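Local atomic coordinates of diguanylate cyclase/phosphodiesterase-domain containing protein (Thermotoga maritima MSB8, PDB entry 6KHU), a protein that is a putative diguanylate cyclase of the GGDEF family, whose active members condense two GTP molecules into the second messenger cyclic di-GMP. Residues P29-F34 with I107-Y112; L63-R68 with A75-G80. All coordinates share one frame; numbering follows the deposited sequence.

Strand 7-8 forms one edge of the sheet; after helix 9-26 the chain returns to it at 29-34, the first half of contact 1. It then runs through helix 41-57 to 63-68, turns back over a few residues and returns as 75-80, so contact 2 closes a short hairpin. Helix 86-100 follows, and only then does 107-112 pair with 29-34 and close the long loop of contact 1. The hairpin thus lies wholly within that larger loop, and nothing crosses. In the sheet the two contacts are adjacent: strand 30-37 lies between 105-112 and 73-79, with backbone bonds P29 to G80, T31 to V78 and F33 to L76 joining contact 1 to contact 2.

Contact 1. Residues P29-F34 with I107-Y112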
loop_
_atom_site.group_PDB
_atom_site.type_symbol
_atom_site.label_atom_id
_atom_site.label_comp_id
_atom_site.label_asym_id
_atom_site.label_seq_id
_atom_site.Cartn_x
_atom_site.Cartn_y
_atom_site.Cartn_z
ATOM N N PRO A 29 8.569 10.768 8.204
ATOM C CA PRO A 29 8.190 10.292 6.873
ATOM C C PRO A 29 7.253 9.098 6.965
ATOM O O PRO A 29 7.130 8.445 8.007
ATOM C CB PRO A 29 9.534 9.900 6.252
ATOM C CG PRO A 29 10.336 9.414 7.446
ATOM C CD PRO A 29 9.840 10.178 8.665
ATOM N N TYR A 30 6.566 8.842 5.850
ATOM C CA TYR A 30 5.810 7.609 5.665
ATOM C C TYR A 30 5.754 7.313 4.172
ATOM O O TYR A 30 6.035 8.177 3.342
ATOM C CB TYR A 30 4.393 7.698 6.260
ATOM C CG TYR A 30 3.458 8.591 5.470
ATOM C CD1 TYR A 30 3.486 9.975 5.642
ATOM C CD2 TYR A 30 2.559 8.058 4.549
ATOM C CE1 TYR A 30 2.648 10.805 4.920
ATOM C CE2 TYR A 30 1.710 8.892 3.804
ATOM C CZ TYR A 30 1.756 10.260 4.009
ATOM O OH TYR A 30 0.933 11.093 3.296
ATOM N N THR A 31 5.372 6.083 3.829
ATOM C CA THR A 31 5.355 5.662 2.438
ATOM C C THR A 31 4.042 4.968 2.114
ATOM O O THR A 31 3.527 4.189 2.921
ATOM C CB THR A 31 6.558 4.753 2.145
ATOM O OG1 THR A 31 7.764 5.504 2.357
ATOM C CG2 THR A 31 6.537 4.266 0.704
ATOM N N ILE A 32 3.501 5.279 0.937
ATOM C CA ILE A 32 2.281 4.676 0.411
ATOM C C ILE A 32 2.666 3.703 -0.695
ATOM O O ILE A 32 3.435 4.056 -1.597
ATOM C CB ILE A 32 1.315 5.743 -0.138
ATOM C CG1 ILE A 32 0.968 6.773 0.942
ATOM C CG2 ILE A 32 0.052 5.089 -0.681
ATOM C CD1 ILE A 32 0.214 7.980 0.413
ATOM N N PHE A 33 2.126 2.490 -0.640
ATOM C CA PHE A 33 2.326 1.496 -1.685
ATOM C C PHE A 33 0.978 1.178 -2.315
ATOM O O PHE A 33 -0.024 1.035 -1.602
ATOM C CB PHE A 33 2.958 0.179 -1.141
ATOM C CG PHE A 33 4.317 0.346 -0.501
ATOM C CD1 PHE A 33 4.435 0.819 0.794
ATOM C CD2 PHE A 33 5.467 -0.021 -1.180
ATOM C CE1 PHE A 33 5.666 0.956 1.391
ATOM C CE2 PHE A 33 6.710 0.124 -0.584
ATOM C CZ PHE A 33 6.807 0.621 0.704
ATOM N N PHE A 34 0.958 1.063 -3.649
ATOM C CA PHE A 34 -0.187 0.541 -4.396
ATOM C C PHE A 34 0.197 -0.768 -5.078
ATOM O O PHE A 34 1.268 -0.861 -5.691
ATOM C CB PHE A 34 -0.649 1.528 -5.483
ATOM C CG PHE A 34 -1.662 2.536 -5.024
ATOM C CD1 PHE A 34 -1.586 3.100 -3.758
ATOM C CD2 PHE A 34 -2.687 2.941 -5.887
ATOM C CE1 PHE A 34 -2.525 4.051 -3.341
ATOM C CE2 PHE A 34 -3.623 3.888 -5.490
ATOM C CZ PHE A 34 -3.546 4.448 -4.211
ATOM N N ILE A 107 3.265 -2.668 -9.149
ATOM C CA ILE A 107 3.477 -2.120 -7.818
ATOM C C ILE A 107 4.142 -0.762 -7.972
ATOM O O ILE A 107 4.943 -0.545 -8.886
ATOM C CB ILE A 107 4.330 -3.062 -6.934
ATOM C CG1 ILE A 107 4.500 -2.505 -5.514
ATOM C CG2 ILE A 107 5.689 -3.290 -7.555
ATOM C CD1 ILE A 107 5.003 -3.558 -4.505
ATOM N N ALA A 108 3.798 0.159 -7.076
ATOM C CA ALA A 108 4.403 1.485 -7.079
ATOM C C ALA A 108 4.321 2.057 -5.669
ATOM O O ALA A 108 3.492 1.630 -4.862
ATOM C CB ALA A 108 3.715 2.408 -8.092
ATOM N N TYR A 109 5.208 3.008 -5.361
ATOM C CA TYR A 109 5.181 3.640 -4.048
ATOM C C TYR A 109 5.569 5.111 -4.148
ATOM O O TYR A 109 6.277 5.523 -5.071
ATOM C CB TYR A 109 6.091 2.906 -3.037
ATOM C CG TYR A 109 7.574 2.984 -3.331
ATOM C CD1 TYR A 109 8.320 4.088 -2.949
ATOM C CD2 TYR A 109 8.228 1.941 -3.980
ATOM C CE1 TYR A 109 9.678 4.162 -3.212
ATOM C CE2 TYR A 109 9.589 2.006 -4.249
ATOM C CZ TYR A 109 10.303 3.122 -3.860
ATOM O OH TYR A 109 11.653 3.196 -4.116
ATOM N N LYS A 110 5.088 5.896 -3.178
ATOM C CA LYS A 110 5.419 7.311 -3.042
ATOM C C LYS A 110 5.757 7.565 -1.581
ATOM O O LYS A 110 4.982 7.188 -0.699
ATOM C CB LYS A 110 4.255 8.203 -3.471
ATOM C CG LYS A 110 3.957 8.193 -4.954
ATOM C CD LYS A 110 4.899 9.102 -5.703
ATOM C CE LYS A 110 4.654 9.038 -7.209
ATOM N NZ LYS A 110 5.480 10.058 -7.918
ATOM N N SER A 111 6.913 8.173 -1.318
ATOM C CA SER A 111 7.344 8.454 0.049
ATOM C C SER A 111 7.134 9.927 0.374
ATOM O O SER A 111 7.466 10.804 -0.431
ATOM C CB SER A 111 8.815 8.084 0.255
ATOM O OG SER A 111 9.019 6.700 0.035
ATOM N N TYR A 112 6.577 10.191 1.542
ATOM C CA TYR A 112 6.456 11.548 2.034
ATOM C C TYR A 112 7.608 11.826 2.985
ATOM O O TYR A 112 7.917 10.985 3.827
ATOM C CB TYR A 112 5.126 11.742 2.776
ATOM C CG TYR A 112 5.002 13.080 3.492
ATOM C CD1 TYR A 112 4.536 14.195 2.818
ATOM C CD2 TYR A 112 5.352 13.224 4.843
ATOM C CE1 TYR A 112 4.419 15.428 3.443
ATOM C CE2 TYR A 112 5.227 14.470 5.493
ATOM C CZ TYR A 112 4.764 15.567 4.771
ATOM O OH TYR A 112 4.632 16.806 5.358
#
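Y30 and Y112, I32 and K110, and F34 and A108 are the hydrogen-bonded pairs of two antiparallel strands, 105-112 being an outermost strand of the GGDEF-type sheet. Six backbone bonds join them. I32 N to K110 O is nearly straight (2.9 Å, 175° at the hydrogen), whereas Y30 N to Y112 O, at the end next to P29, is longer at 3.2 Å. Between these pairs, CA-H...O contacts add to the pairing, among them Y109 CA to I32 O at 3.0 Å.

One side-chain hydrogen bond crosses the strands. S111 OG donates to T31 OG1 (2.9 Å), and T31 OG1 is also bonded to V81 O, so the two hydroxyls form a short chain of hydrogen bonds ending on the carbonyl of V81, just beyond strand 73-79.

Aromatic packing occupies both faces. On the face of Y30, I32 and K110, the Y30 ring lies obliquely against Y112, its CE1 touching Y112 CB at 3.4 Å and the ring planes inclined by 31°. With CG anti to the backbone N (chi1 172°), Y112 places that atom near Y30 CE1, and its CD2 also lies near Y30 CE1. The Y30 hydroxyl is bonded to H20 ND1, and Y112 meets H20 edge-to-face; helices 9-26 and 119-130 cover this side. On the face of T31 and S111, F33 and Y109 lie side by side and point the same way, with F33 CD2 touching Y109 CB at 3.5 Å beneath helix 86-100.

The chemistry divides by role: backbone bonds set the register, largely apolar side chains pack the two faces against helices on either side, and the buried hydroxyls of Y30 and T31 have partners beyond the two strands.

Contact 2. Residues L63-R68 with A75-G80; sequences LDSVGR and ALFVIG
L63 O lies against the F77 ring, 3.3 Å from F77 CE1, at the open end of a beta hairpin formed by strands 65-68 and 73-79. The turn of this hairpin occupies the position at which GGDEF domains carry their signature motif. L63 O is also the acceptor for S65 OG, a bond within the segment that links the strand's first residue to the loop before it.

D64 ties this end together through its carboxylate. With CG beside the backbone N (chi1 -62°), the carboxylate carbon comes near V78 CA and I79 N, and OD1 receives I79 N at 2.8 Å in an almost straight bond (172°), on the syn side but 35° out of the carboxylate plane. OD2 accepts from R60 N, V61 N and a water, and that water also donates to I79 O. Several donors thus surround a buried acid, which would favour its charged form.

S65 exchanges two backbone bonds with F77, its N lying over the centre of one face of the F77 ring. S65 OG reaches the ring tip, 3.3 Å from F77 CZ. F12 of helix 9-26 also meets this ring.

V66 turns to the other face of the sheet. There CG2 touches CD1 of L76 at 3.8 Å, the two side chains crossing at a slant, and L55 of helix 41-57 packs on both.

G67 presents only backbone to A75, whose CB lies against F12 and F34. Here the pairing tightens: G67 N meets A75 O at 2.8 Å, and A75 N returns to G67 O at 2.9 Å.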
loop_
_atom_site.group_PDB
_atom_site.type_symbol
_atom_site.label_atom_id
_atom_site.label_comp_id
_atom_site.label_asym_id
_atom_site.label_seq_id
_atom_site.Cartn_x
_atom_site.Cartn_y
_atom_site.Cartn_z
ATOM N N LEU A 63 -1.013 1.821 13.540
ATOM C CA LEU A 63 -1.459 2.861 12.609
ATOM C C LEU A 63 -1.232 2.469 11.144
ATOM O O LEU A 63 -1.972 2.925 10.259
ATOM C CB LEU A 63 -0.728 4.174 12.913
ATOM C CG LEU A 63 -1.410 5.385 13.570
ATOM C CD1 LEU A 63 -2.694 5.061 14.285
ATOM C CD2 LEU A 63 -0.425 6.101 14.503
ATOM N N ASP A 64 -0.207 1.663 10.860
ATOM C CA ASP A 64 -0.005 1.177 9.496
ATOM C C ASP A 64 -1.264 0.463 9.013
ATOM O O ASP A 64 -1.907 -0.268 9.771
ATOM C CB ASP A 64 1.186 0.220 9.436
ATOM C CG ASP A 64 2.501 0.867 9.835
ATOM O OD1 ASP A 64 2.647 2.105 9.758
ATOM O OD2 ASP A 64 3.418 0.113 10.199
ATOM N N SER A 65 -1.641 0.685 7.752
ATOM C CA SER A 65 -2.956 0.239 7.306
ATOM C C SER A 65 -2.925 -0.286 5.875
ATOM O O SER A 65 -2.198 0.218 5.013
ATOM C CB SER A 65 -4.013 1.364 7.394
ATOM O OG SER A 65 -3.949 2.065 8.626
ATOM N N VAL A 66 -3.782 -1.275 5.635
ATOM C CA VAL A 66 -4.025 -1.859 4.322
ATOM C C VAL A 66 -5.463 -1.561 3.929
ATOM O O VAL A 66 -6.388 -1.758 4.732
ATOM C CB VAL A 66 -3.788 -3.383 4.335
ATOM C CG1 VAL A 66 -4.012 -3.973 2.947
ATOM C CG2 VAL A 66 -2.418 -3.705 4.870
ATOM N N GLY A 67 -5.659 -1.137 2.688
ATOM C CA GLY A 67 -6.980 -0.812 2.203
ATOM C C GLY A 67 -7.289 -1.489 0.885
ATOM O O GLY A 67 -6.412 -1.696 0.041
ATOM N N ARG A 68 -8.565 -1.833 0.718
ATOM C CA ARG A 68 -9.104 -2.275 -0.569
ATOM C C ARG A 68 -9.394 -1.021 -1.382
ATOM O O ARG A 68 -10.446 -0.397 -1.238
ATOM C CB ARG A 68 -10.358 -3.129 -0.375
ATOM C CG ARG A 68 -10.968 -3.710 -1.672
ATOM C CD ARG A 68 -12.429 -4.116 -1.448
ATOM N NE ARG A 68 -13.021 -4.880 -2.557
ATOM C CZ ARG A 68 -13.790 -4.354 -3.512
ATOM N NH1 ARG A 68 -14.058 -3.051 -3.521
ATOM N NH2 ARG A 68 -14.282 -5.133 -4.474
ATOM N N ALA A 75 -4.041 -0.749 -1.330
ATOM C CA ALA A 75 -3.125 0.290 -0.898
ATOM C C ALA A 75 -2.624 -0.031 0.504
ATOM O O ALA A 75 -3.255 -0.774 1.265
ATOM C CB ALA A 75 -3.783 1.675 -0.945
ATOM N N LEU A 76 -1.461 0.529 0.823
ATOM C CA LEU A 76 -0.801 0.340 2.102
ATOM C C LEU A 76 -0.046 1.615 2.426
ATOM O O LEU A 76 0.588 2.205 1.540
ATOM C CB LEU A 76 0.175 -0.845 2.063
ATOM C CG LEU A 76 1.261 -0.949 3.136
ATOM C CD1 LEU A 76 0.679 -1.508 4.450
ATOM C CD2 LEU A 76 2.419 -1.835 2.643
ATOM N N PHE A 77 -0.105 2.043 3.682
ATOM C CA PHE A 77 0.867 3.028 4.130
ATOM C C PHE A 77 1.552 2.544 5.396
ATOM O O PHE A 77 0.934 1.884 6.233
ATOM C CB PHE A 77 0.248 4.440 4.307
ATOM C CG PHE A 77 -0.787 4.570 5.406
ATOM C CD1 PHE A 77 -0.404 4.784 6.725
ATOM C CD2 PHE A 77 -2.144 4.562 5.097
ATOM C CE1 PHE A 77 -1.347 4.945 7.719
ATOM C CE2 PHE A 77 -3.106 4.726 6.093
ATOM C CZ PHE A 77 -2.706 4.917 7.406
ATOM N N VAL A 78 2.845 2.861 5.503
ATOM C CA VAL A 78 3.718 2.413 6.580
ATOM C C VAL A 78 4.430 3.644 7.144
ATOM O O VAL A 78 5.168 4.331 6.425
ATOM C CB VAL A 78 4.732 1.353 6.097
ATOM C CG1 VAL A 78 4.018 0.054 5.727
ATOM C CG2 VAL A 78 5.495 1.840 4.877
ATOM N N ILE A 79 4.194 3.939 8.410
ATOM C CA ILE A 79 4.736 5.166 8.972
ATOM C C ILE A 79 6.209 4.961 9.306
ATOM O O ILE A 79 6.666 3.846 9.600
ATOM C CB ILE A 79 3.925 5.616 10.202
ATOM C CG1 ILE A 79 4.239 4.717 11.388
ATOM C CG2 ILE A 79 2.406 5.622 9.893
ATOM C CD1 ILE A 79 5.207 5.343 12.372
ATOM N N GLY A 80 6.962 6.059 9.266
ATOM C CA GLY A 80 8.371 6.011 9.582
ATOM C C GLY A 80 9.249 5.515 8.454
ATOM O O GLY A 80 10.464 5.407 8.643
HETATM O O HOH W 1 5.727 1.301 10.345
#